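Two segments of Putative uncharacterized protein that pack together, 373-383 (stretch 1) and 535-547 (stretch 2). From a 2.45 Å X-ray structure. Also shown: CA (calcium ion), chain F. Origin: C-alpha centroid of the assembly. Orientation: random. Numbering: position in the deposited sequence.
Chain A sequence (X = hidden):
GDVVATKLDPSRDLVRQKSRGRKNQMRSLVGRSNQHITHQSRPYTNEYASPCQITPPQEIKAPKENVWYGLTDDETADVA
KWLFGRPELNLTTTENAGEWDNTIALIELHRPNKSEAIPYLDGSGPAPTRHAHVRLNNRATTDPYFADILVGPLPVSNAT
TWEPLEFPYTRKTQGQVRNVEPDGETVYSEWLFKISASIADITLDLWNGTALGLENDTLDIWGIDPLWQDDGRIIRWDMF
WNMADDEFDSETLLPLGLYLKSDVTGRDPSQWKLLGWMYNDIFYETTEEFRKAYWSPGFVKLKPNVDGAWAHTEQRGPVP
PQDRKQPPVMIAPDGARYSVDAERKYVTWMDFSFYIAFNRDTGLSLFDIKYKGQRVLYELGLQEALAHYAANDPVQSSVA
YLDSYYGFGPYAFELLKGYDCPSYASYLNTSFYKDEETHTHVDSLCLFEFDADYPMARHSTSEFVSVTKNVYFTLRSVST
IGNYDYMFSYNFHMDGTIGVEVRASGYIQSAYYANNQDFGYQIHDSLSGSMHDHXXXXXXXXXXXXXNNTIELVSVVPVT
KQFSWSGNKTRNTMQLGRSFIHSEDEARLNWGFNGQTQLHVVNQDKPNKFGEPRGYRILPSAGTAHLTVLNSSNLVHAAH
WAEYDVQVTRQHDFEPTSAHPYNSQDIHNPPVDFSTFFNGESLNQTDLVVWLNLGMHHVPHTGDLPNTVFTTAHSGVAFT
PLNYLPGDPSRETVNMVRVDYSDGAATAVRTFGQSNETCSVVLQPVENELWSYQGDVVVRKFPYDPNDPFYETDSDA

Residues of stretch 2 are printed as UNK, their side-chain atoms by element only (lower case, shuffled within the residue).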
# COMPACT_ATOMS: atom_id res chain seq x y z
N GLY A 373 25.28 10.15 -6.23
CA GLY A 373 26.47 10.74 -5.60
C GLY A 373 26.21 11.81 -4.56
O GLY A 373 27.16 12.37 -4.01
N GLN A 374 24.95 12.08 -4.26
CA GLN A 374 24.56 13.15 -3.34
C GLN A 374 23.74 12.58 -2.18
O GLN A 374 22.84 11.76 -2.38
CB GLN A 374 23.76 14.21 -4.12
CG GLN A 374 23.18 15.34 -3.28
CD GLN A 374 24.25 16.13 -2.55
OE1 GLN A 374 25.21 16.61 -3.17
NE2 GLN A 374 24.10 16.26 -1.23
N ARG A 375 24.05 13.01 -0.96
CA ARG A 375 23.36 12.52 0.23
C ARG A 375 21.92 13.04 0.27
O ARG A 375 21.67 14.21 -0.02
CB ARG A 375 24.10 12.95 1.51
CG ARG A 375 23.44 12.42 2.79
CD ARG A 375 24.23 12.76 4.04
NE ARG A 375 25.62 12.31 3.95
CZ ARG A 375 26.70 13.09 3.97
NH1 ARG A 375 26.60 14.41 4.10
NH2 ARG A 375 27.90 12.54 3.86
N VAL A 376 20.98 12.15 0.61
CA VAL A 376 19.59 12.55 0.87
C VAL A 376 19.20 12.30 2.32
O VAL A 376 18.37 13.02 2.87
CB VAL A 376 18.59 11.87 -0.10
CG1 VAL A 376 19.24 11.63 -1.46
CG2 VAL A 376 18.05 10.59 0.49
N LEU A 377 19.79 11.27 2.94
CA LEU A 377 19.55 10.96 4.35
C LEU A 377 20.85 10.59 5.05
O LEU A 377 21.54 9.65 4.64
CB LEU A 377 18.56 9.79 4.47
CG LEU A 377 17.10 10.03 4.06
CD1 LEU A 377 16.54 8.83 3.31
CD2 LEU A 377 16.24 10.35 5.27
N TYR A 378 21.20 11.33 6.10
CA TYR A 378 22.35 10.98 6.93
C TYR A 378 22.07 9.69 7.71
O TYR A 378 22.97 8.88 7.91
CB TYR A 378 22.71 12.12 7.91
CG TYR A 378 23.76 11.72 8.93
CD1 TYR A 378 25.11 11.67 8.60
CD2 TYR A 378 23.39 11.37 10.23
CE1 TYR A 378 26.07 11.30 9.52
CE2 TYR A 378 24.35 10.99 11.16
CZ TYR A 378 25.68 10.96 10.80
OH TYR A 378 26.62 10.58 11.73
N GLU A 379 20.82 9.53 8.15
CA GLU A 379 20.44 8.42 9.01
C GLU A 379 18.95 8.07 8.83
O GLU A 379 18.10 8.96 8.77
CB GLU A 379 20.71 8.79 10.48
CG GLU A 379 20.38 7.66 11.47
CD GLU A 379 20.51 8.08 12.93
OE1 GLU A 379 20.41 7.19 13.80
OE2 GLU A 379 20.69 9.30 13.22
N LEU A 380 18.67 6.77 8.74
CA LEU A 380 17.31 6.22 8.68
C LEU A 380 17.29 4.95 9.52
O LEU A 380 18.10 4.06 9.31
CB LEU A 380 16.93 5.91 7.23
CG LEU A 380 15.51 5.41 6.90
CD1 LEU A 380 14.42 6.35 7.39
CD2 LEU A 380 15.37 5.20 5.38
N GLY A 381 16.39 4.86 10.49
CA GLY A 381 16.37 3.68 11.34
C GLY A 381 15.25 3.60 12.35
O GLY A 381 14.73 4.61 12.80
N LEU A 382 14.87 2.37 12.70
CA LEU A 382 13.88 2.13 13.75
C LEU A 382 14.35 2.75 15.07
O LEU A 382 15.54 2.70 15.41
CB LEU A 382 13.65 0.63 13.93
CG LEU A 382 12.65 0.18 15.00
CD1 LEU A 382 11.27 0.84 14.80
CD2 LEU A 382 12.53 -1.34 15.01
N GLN A 383 13.42 3.36 15.78
CA GLN A 383 13.72 4.04 17.04
C GLN A 383 13.08 3.35 18.23
O GLN A 383 13.71 3.23 19.28
CB GLN A 383 13.27 5.48 16.96
CG GLN A 383 14.07 6.29 15.98
CD GLN A 383 15.48 6.47 16.45
OE1 GLN A 383 15.72 7.15 17.43
NE2 GLN A 383 16.43 5.82 15.77
N UNK A 535 2.66 0.99 17.03
CA UNK A 535 3.24 2.23 16.55
C UNK A 535 4.74 2.05 16.59
O UNK A 535 5.30 1.74 17.64
c UNK A 535 2.82 3.46 17.41
c UNK A 535 1.32 3.50 17.60
c UNK A 535 3.31 4.74 16.76
N UNK A 536 5.38 2.22 15.43
CA UNK A 536 6.82 2.04 15.31
C UNK A 536 7.43 3.33 14.79
O UNK A 536 7.07 3.78 13.71
c UNK A 536 5.27 -0.80 14.28
c UNK A 536 7.63 -1.59 14.45
c UNK A 536 6.65 -0.50 14.85
c UNK A 536 7.15 0.88 14.38
N UNK A 537 8.34 3.92 15.56
CA UNK A 537 8.92 5.24 15.24
C UNK A 537 10.20 5.09 14.46
O UNK A 537 11.05 4.28 14.82
c UNK A 537 9.19 6.05 16.51
o UNK A 537 10.56 8.04 16.44
c UNK A 537 9.45 7.53 16.22
n UNK A 537 8.44 8.21 15.71
N UNK A 538 10.34 5.89 13.40
CA UNK A 538 11.53 5.87 12.56
C UNK A 538 12.15 7.25 12.48
O UNK A 538 11.44 8.24 12.32
c UNK A 538 9.48 2.01 11.21
c UNK A 538 11.96 3.07 10.65
c UNK A 538 9.70 3.38 11.31
c UNK A 538 11.75 1.71 10.54
c UNK A 538 10.52 1.18 10.82
c UNK A 538 11.17 5.40 11.15
c UNK A 538 10.94 3.92 11.04
N UNK A 539 13.48 7.32 12.60
CA UNK A 539 14.21 8.57 12.43
C UNK A 539 14.67 8.73 10.98
O UNK A 539 15.37 7.87 10.45
c UNK A 539 17.42 9.83 14.24
c UNK A 539 16.19 9.93 13.37
c UNK A 539 18.16 11.14 14.32
n UNK A 539 19.38 11.04 15.18
c UNK A 539 15.42 8.60 13.36
N UNK A 540 14.25 9.82 10.34
CA UNK A 540 14.62 10.13 8.97
C UNK A 540 15.35 11.47 8.92
O UNK A 540 14.72 12.53 8.82
c UNK A 540 13.39 10.15 8.08
N UNK A 541 16.68 11.43 9.01
CA UNK A 541 17.48 12.65 8.99
C UNK A 541 17.80 13.06 7.56
O UNK A 541 18.94 12.90 7.10
o UNK A 541 19.10 14.81 9.57
o UNK A 541 20.68 13.66 10.55
c UNK A 541 19.57 13.73 9.99
c UNK A 541 18.77 12.45 9.80
N UNK A 542 16.81 13.60 6.86
CA UNK A 542 17.03 14.10 5.51
C UNK A 542 17.98 15.29 5.54
O UNK A 542 17.77 16.21 6.32
c UNK A 542 12.87 12.19 5.42
c UNK A 542 13.79 11.77 3.26
c UNK A 542 15.71 14.58 4.87
c UNK A 542 12.88 11.48 4.24
c UNK A 542 13.78 13.19 5.62
c UNK A 542 14.72 13.49 4.65
c UNK A 542 14.71 12.78 3.47
N UNK A 543 19.02 15.26 4.71
CA UNK A 543 19.87 16.42 4.49
C UNK A 543 19.84 16.74 3.00
O UNK A 543 20.81 16.49 2.27
c UNK A 543 21.45 16.07 6.46
c UNK A 543 21.31 16.15 4.94
o UNK A 543 22.52 15.63 6.92
o UNK A 543 20.51 16.45 7.20
N UNK A 544 18.73 17.30 2.54
CA UNK A 544 18.50 17.48 1.11
C UNK A 544 19.45 18.54 0.55
O UNK A 544 19.35 19.73 0.89
c UNK A 544 16.83 17.97 -0.72
c UNK A 544 16.05 16.84 1.37
c UNK A 544 16.32 15.40 0.96
c UNK A 544 17.03 17.86 0.79
N UNK A 545 20.38 18.10 -0.29
CA UNK A 545 21.38 18.98 -0.90
C UNK A 545 22.09 19.81 0.18
O UNK A 545 22.34 21.00 -0.01
c UNK A 545 19.16 20.07 -3.97
c UNK A 545 20.73 19.87 -1.96
c UNK A 545 20.07 19.15 -3.15
c UNK A 545 21.13 18.50 -4.04
N UNK A 546 22.41 19.16 1.30
CA UNK A 546 23.01 19.83 2.45
C UNK A 546 22.10 19.78 3.66
O UNK A 546 20.92 19.43 3.55
N UNK A 547 22.62 20.15 4.84
CA UNK A 547 21.85 20.06 6.07
C UNK A 547 20.73 21.10 6.19
O UNK A 547 19.70 20.81 6.80
c UNK A 547 22.91 20.25 7.16
c UNK A 547 23.97 21.08 6.52
c UNK A 547 23.95 20.75 5.05
CA CA F . 18.69 16.88 8.49
O HOH W 1 20.03 15.52 -1.44
O HOH W 2 24.62 16.24 5.52
O HOH W 3 17.73 18.79 7.15

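Position 535 carries three carbons, one bearing the other two, and lies out of reach of stretch 1; this is a beta-branched valine, Val535. At 536 there are four carbons forked at the second, the pattern of leucine; the CB of Leu536 lies 4.1 Å from Leu382 CD1.

Position 537 has two carbons, the second bearing one oxygen and one nitrogen, a carboxamide, hence Asn537. Its backbone O accepts a hydrogen bond from Gln383 N at 2.7 Å. At 538 one carbon leads to a six-carbon ring without a hydroxyl: Phe538. Leu382 CD1 sits over one face of this ring, 4.3 Å from its centroid.

Four carbons in a row ending in nitrogen identify 539 as lysine. Fully extended, with all four chi angles t, Lys539 brings NZ to 2.9 Å from Glu379 OE2 in a salt bridge, while its backbone pairs with Gly381 through N to Gly381 O (3.0 Å) and O to Gly381 N (3.2 Å). The single carbon at 540 is an alanine; Ala540 CB is 4.0 Å from both Leu377 CD2 and Leu380 CD1.

Position 541 has two carbons, the second carrying two oxygens, one of which lies 3.6 Å from Tyr378 CD2. This is Asp541, whose OD1 binds calcium at 2.4 Å. At 542 a carbon and a six-carbon ring again denote phenylalanine. Leu377 CD2 stands almost directly above the Phe542 ring, 3.4 Å from its centroid.

The side chain at 543 repeats the two-carbon carboxylate pattern, so it is Asp543. Its OD1 binds calcium at 2.3 Å, its N donates to Val376 O at 3.0 Å, and a water links its OD2 to Arg375 NH1. Position 544 has four carbons forked at the first, one arm two carbons long: Ile544, with CD1 4.3 Å from Val376 CB. Four carbons forked at the second make 545 a leucine, and Leu545 CD2 packs 3.8 Å from Gln374 CG.

No side-chain atoms are present at 546, and its phi of 116° and psi of 168° would jam a CB against the preceding carbonyl; Gly546 closes a type II turn begun at Asp543. At 547 three carbons close a ring onto the backbone N, giving Pro547, which does not touch stretch 1.

The contact is an antiparallel pairing secured by backbone hydrogen bonds. Leu377, Leu380 and Leu382 pack with Phe538, Ala540 and Phe542 on one face, while the other carries the Glu379–Lys539 salt bridge and Asp541. Beyond the strand, water bridges extend the association, and calcium ties together Asp541, Phe542 O and Asp543.

Stretch 2, residues 535-547: VLNFKADFDILGP
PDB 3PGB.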